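Local structure of cellulose 1,4-beta-cellobiosidase (Thermobifida fusca, 4JJJ) at residues E60-R65 / A629-D634. The protein probably hydrolyses cellulose as a family 48 cellobiohydrolase, of which this chain is the catalytic domain, releasing cellobiose from the polysaccharide. The protein carries 1 engineered substitution. Residues are numbered along the deposited sequence; the frame is centred on the assembly and turned at random.
Sequences EAYYGR and AFAAHD. With ZN (zinc ion), chain S.
Y62 on helix 50-67 faces A631 on helix 620-637, and their CA atoms lie 6.9 Å apart, the closest CA pair between 60-65 and 629-634. The Y62 ring carries the direct contact between the two segments. A631 CB sits over one face of it as a CH-pi contact, 3.8 Å from the ring centroid and 29° off the normal. The methyl is off centre, towards the CD2 and CE2 side, with Y62 CD2 only 3.3 Å from A631 CB. Chi1 of Y62 is -95°, well away from the usual -60°, and this swing lays the ring beneath the methyl. The phenol end runs on to A632, where Y62 OH is 3.7 Å from A632 CB. The hydroxyl itself is hydrogen-bonded to E635, further along the same helix as A632. F6 of helix 2-14, Y511 of helix 499-516 and W239 also pack against Y62. R65 is fully extended, with chi1, chi2 and chi3 all near 180°, and reaches the second helix through water. One water links R65 NH1 to A631 O, and another links R65 NH2 to D634 O. W239 makes a cation-pi contact with the same arginine. H633 takes no part in the packing on Y62; its NE2 binds a zinc ion at 2.0 Å, a site shared with E526. H633 ND1 donates to D634 OD1 at 2.8 Å, almost in the ring plane, which helps fix the ring's rotation. An alanine in place of Y62 would probably open a gap under A631 and leave E635 without its phenol partner. The contact joins two helices of this (alpha/alpha)6 fold, one from near each end of the chain: small alanine methyls let the Y62 ring come close, its one polar atom is paired with E635, and R65 reaches two backbone carbonyls through water.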
ATOM      1  N   GLU A  60      17.523   0.092   6.424  1.00  5.59           N
ATOM      2  CA  GLU A  60      18.723  -0.719   6.592  1.00  5.86           C
ATOM      3  C   GLU A  60      19.555  -0.844   5.357  1.00  5.98           C
ATOM      4  O   GLU A  60      20.768  -1.021   5.482  1.00  7.28           O
ATOM      5  CB  GLU A  60      18.341  -2.105   7.201  1.00  6.06           C
ATOM      6  CG  GLU A  60      17.661  -2.037   8.564  1.00  6.68           C
ATOM      7  CD  GLU A  60      18.447  -1.494   9.699  1.00  7.16           C
ATOM      8  OE1 GLU A  60      19.470  -0.760   9.473  1.00  6.32           O
ATOM      9  OE2 GLU A  60      17.977  -1.747  10.830  1.00  7.57           O
ATOM     10  N   ALA A  61      18.938  -0.678   4.179  1.00  5.60           N
ATOM     11  CA  ALA A  61      19.777  -0.739   2.970  1.00  5.91           C
ATOM     12  C   ALA A  61      20.662   0.493   2.912  1.00  5.51           C
ATOM     13  O   ALA A  61      21.868   0.448   2.550  1.00  6.14           O
ATOM     14  CB  ALA A  61      18.877  -0.871   1.715  1.00  6.20           C
ATOM     15  N   TYR A  62      20.123   1.670   3.207  1.00  5.72           N
ATOM     16  CA  TYR A  62      20.923   2.905   3.286  1.00  5.85           C
ATOM     17  C   TYR A  62      21.935   2.809   4.417  1.00  5.70           C
ATOM     18  O   TYR A  62      23.052   3.281   4.255  1.00  6.67           O
ATOM     19  CB  TYR A  62      20.081   4.162   3.444  1.00  6.18           C
ATOM     20  CG  TYR A  62      19.789   4.850   2.111  1.00  7.00           C
ATOM     21  CD1 TYR A  62      18.509   4.920   1.616  1.00  7.93           C
ATOM     22  CD2 TYR A  62      20.816   5.394   1.412  1.00  7.56           C
ATOM     23  CE1 TYR A  62      18.233   5.543   0.414  1.00  8.05           C
ATOM     24  CE2 TYR A  62      20.564   6.002   0.178  1.00  8.32           C
ATOM     25  CZ  TYR A  62      19.244   6.103  -0.306  1.00  9.15           C
ATOM     26  OH  TYR A  62      18.901   6.650  -1.569  1.00 10.57           O
ATOM     27  N   TYR A  63      21.617   2.172   5.510  1.00  6.65           N
ATOM     28  CA  TYR A  63      22.612   1.908   6.516  1.00  6.75           C
ATOM     29  C   TYR A  63      23.771   1.090   5.967  1.00  7.41           C
ATOM     30  O   TYR A  63      24.949   1.410   6.231  1.00  6.91           O
ATOM     31  CB  TYR A  63      21.996   1.251   7.763  1.00  6.57           C
ATOM     32  CG  TYR A  63      23.013   1.121   8.920  1.00  6.67           C
ATOM     33  CD1 TYR A  63      23.339   2.249   9.663  1.00  7.53           C
ATOM     34  CD2 TYR A  63      23.674  -0.055   9.116  1.00  7.17           C
ATOM     35  CE1 TYR A  63      24.252   2.137  10.703  1.00  7.11           C
ATOM     36  CE2 TYR A  63      24.605  -0.202  10.151  1.00  7.48           C
ATOM     37  CZ  TYR A  63      24.873   0.909  10.908  1.00  7.92           C
ATOM     38  OH  TYR A  63      25.870   0.896  11.936  1.00  8.70           O
ATOM     39  N   GLY A  64      23.502   0.028   5.225  1.00  6.91           N
ATOM     40  CA  GLY A  64      24.554  -0.664   4.488  1.00  7.79           C
ATOM     41  C   GLY A  64      25.369   0.151   3.571  1.00  9.25           C
ATOM     42  O   GLY A  64      26.580   0.012   3.495  1.00 10.12           O
ATOM     43  N   ARG A  65      24.740   1.048   2.837  1.00  8.15           N
ATOM     44  CA  ARG A  65      25.458   1.943   1.940  1.00  8.47           C
ATOM     45  C   ARG A  65      26.458   2.781   2.682  1.00  8.68           C
ATOM     46  O   ARG A  65      27.630   2.897   2.292  1.00  8.75           O
ATOM     47  CB  ARG A  65      24.532   2.876   1.162  1.00  9.84           C
ATOM     48  CG  ARG A  65      25.246   3.826   0.220  1.00 11.35           C
ATOM     49  CD  ARG A  65      24.364   4.836  -0.517  1.00 10.60           C
ATOM     50  NE  ARG A  65      25.221   5.496  -1.500  1.00 13.99           N
ATOM     51  CZ  ARG A  65      26.076   6.452  -1.232  1.00 14.51           C
ATOM     52  NH1 ARG A  65      26.094   7.157  -0.086  1.00 15.68           N
ATOM     53  NH2 ARG A  65      26.905   6.780  -2.210  1.00 17.97           N
ATOM     54  N   ALA A 629      15.970  10.544   2.427  1.00  5.98           N
ATOM     55  CA  ALA A 629      16.150  11.792   1.687  1.00  5.64           C
ATOM     56  C   ALA A 629      17.532  12.382   2.020  1.00  6.88           C
ATOM     57  O   ALA A 629      18.233  12.855   1.164  1.00  7.57           O
ATOM     58  CB  ALA A 629      15.004  12.796   1.983  1.00  6.42           C
ATOM     59  N   PHE A 630      17.868  12.354   3.291  1.00  6.82           N
ATOM     60  CA  PHE A 630      19.210  12.799   3.703  1.00  6.74           C
ATOM     61  C   PHE A 630      20.307  11.954   3.103  1.00  7.54           C
ATOM     62  O   PHE A 630      21.298  12.506   2.560  1.00  6.98           O
ATOM     63  CB  PHE A 630      19.351  12.806   5.219  1.00  7.20           C
ATOM     64  CG  PHE A 630      18.395  13.739   5.940  1.00  7.07           C
ATOM     65  CD1 PHE A 630      17.882  14.941   5.365  1.00  7.57           C
ATOM     66  CD2 PHE A 630      18.119  13.489   7.275  1.00  7.20           C
ATOM     67  CE1 PHE A 630      17.046  15.797   6.113  1.00  7.73           C
ATOM     68  CE2 PHE A 630      17.262  14.324   8.016  1.00  7.65           C
ATOM     69  CZ  PHE A 630      16.789  15.489   7.484  1.00  7.59           C
ATOM     70  N   ALA A 631      20.117  10.647   3.209  1.00  7.02           N
ATOM     71  CA  ALA A 631      21.098   9.728   2.579  1.00  7.33           C
ATOM     72  C   ALA A 631      21.199   9.903   1.078  1.00  8.11           C
ATOM     73  O   ALA A 631      22.295   9.828   0.524  1.00  8.37           O
ATOM     74  CB  ALA A 631      20.844   8.330   2.949  1.00  7.39           C
ATOM     75  N   ALA A 632      20.062  10.084   0.367  1.00  7.60           N
ATOM     76  CA  ALA A 632      20.067  10.282  -1.067  1.00  8.64           C
ATOM     77  C   ALA A 632      20.850  11.517  -1.420  1.00  8.29           C
ATOM     78  O   ALA A 632      21.492  11.588  -2.483  1.00  8.10           O
ATOM     79  CB  ALA A 632      18.680  10.336  -1.646  1.00  9.24           C
ATOM     80  N   HIS A 633      20.721  12.557  -0.623  1.00  8.81           N
ATOM     81  CA  HIS A 633      21.421  13.804  -0.939  1.00  9.85           C
ATOM     82  C   HIS A 633      22.923  13.507  -1.089  1.00 11.77           C
ATOM     83  O   HIS A 633      23.536  13.932  -2.040  1.00 10.43           O
ATOM     84  CB  HIS A 633      21.187  14.925   0.089  1.00 10.27           C
ATOM     85  CG  HIS A 633      22.045  16.150  -0.184  1.00  9.79           C
ATOM     86  ND1 HIS A 633      23.401  16.172   0.060  1.00 13.63           N
ATOM     87  CD2 HIS A 633      21.736  17.351  -0.703  1.00 12.13           C
ATOM     88  CE1 HIS A 633      23.883  17.337  -0.313  1.00 12.60           C
ATOM     89  NE2 HIS A 633      22.891  18.058  -0.773  1.00 13.13           N
ATOM     90  N   ASP A 634      23.517  12.806  -0.134  1.00 13.96           N
ATOM     91  CA  ASP A 634      24.960  12.589  -0.256  1.00 15.30           C
ATOM     92  C   ASP A 634      25.338  11.557  -1.314  1.00 13.65           C
ATOM     93  O   ASP A 634      26.342  11.671  -1.967  1.00 14.06           O
ATOM     94  CB  ASP A 634      25.587  12.318   1.081  1.00 17.84           C
ATOM     95  CG  ASP A 634      25.933  13.665   1.832  1.00 21.50           C
ATOM     96  OD1 ASP A 634      25.401  14.783   1.449  1.00 20.50           O
ATOM     97  OD2 ASP A 634      26.785  13.560   2.753  1.00 23.46           O
TER
HETATM   98 ZN    ZN S 718      23.126  20.012  -1.171  1.00 16.65          ZN
HETATM   99  O   HOH W   1      24.035   7.905   1.662  1.00 12.87           O
HETATM  100  O   HOH W   2      28.355   9.525  -1.919  1.00 29.39           O
HETATM  101  O   HOH W   3      23.638  21.006   0.549  1.00 28.97           O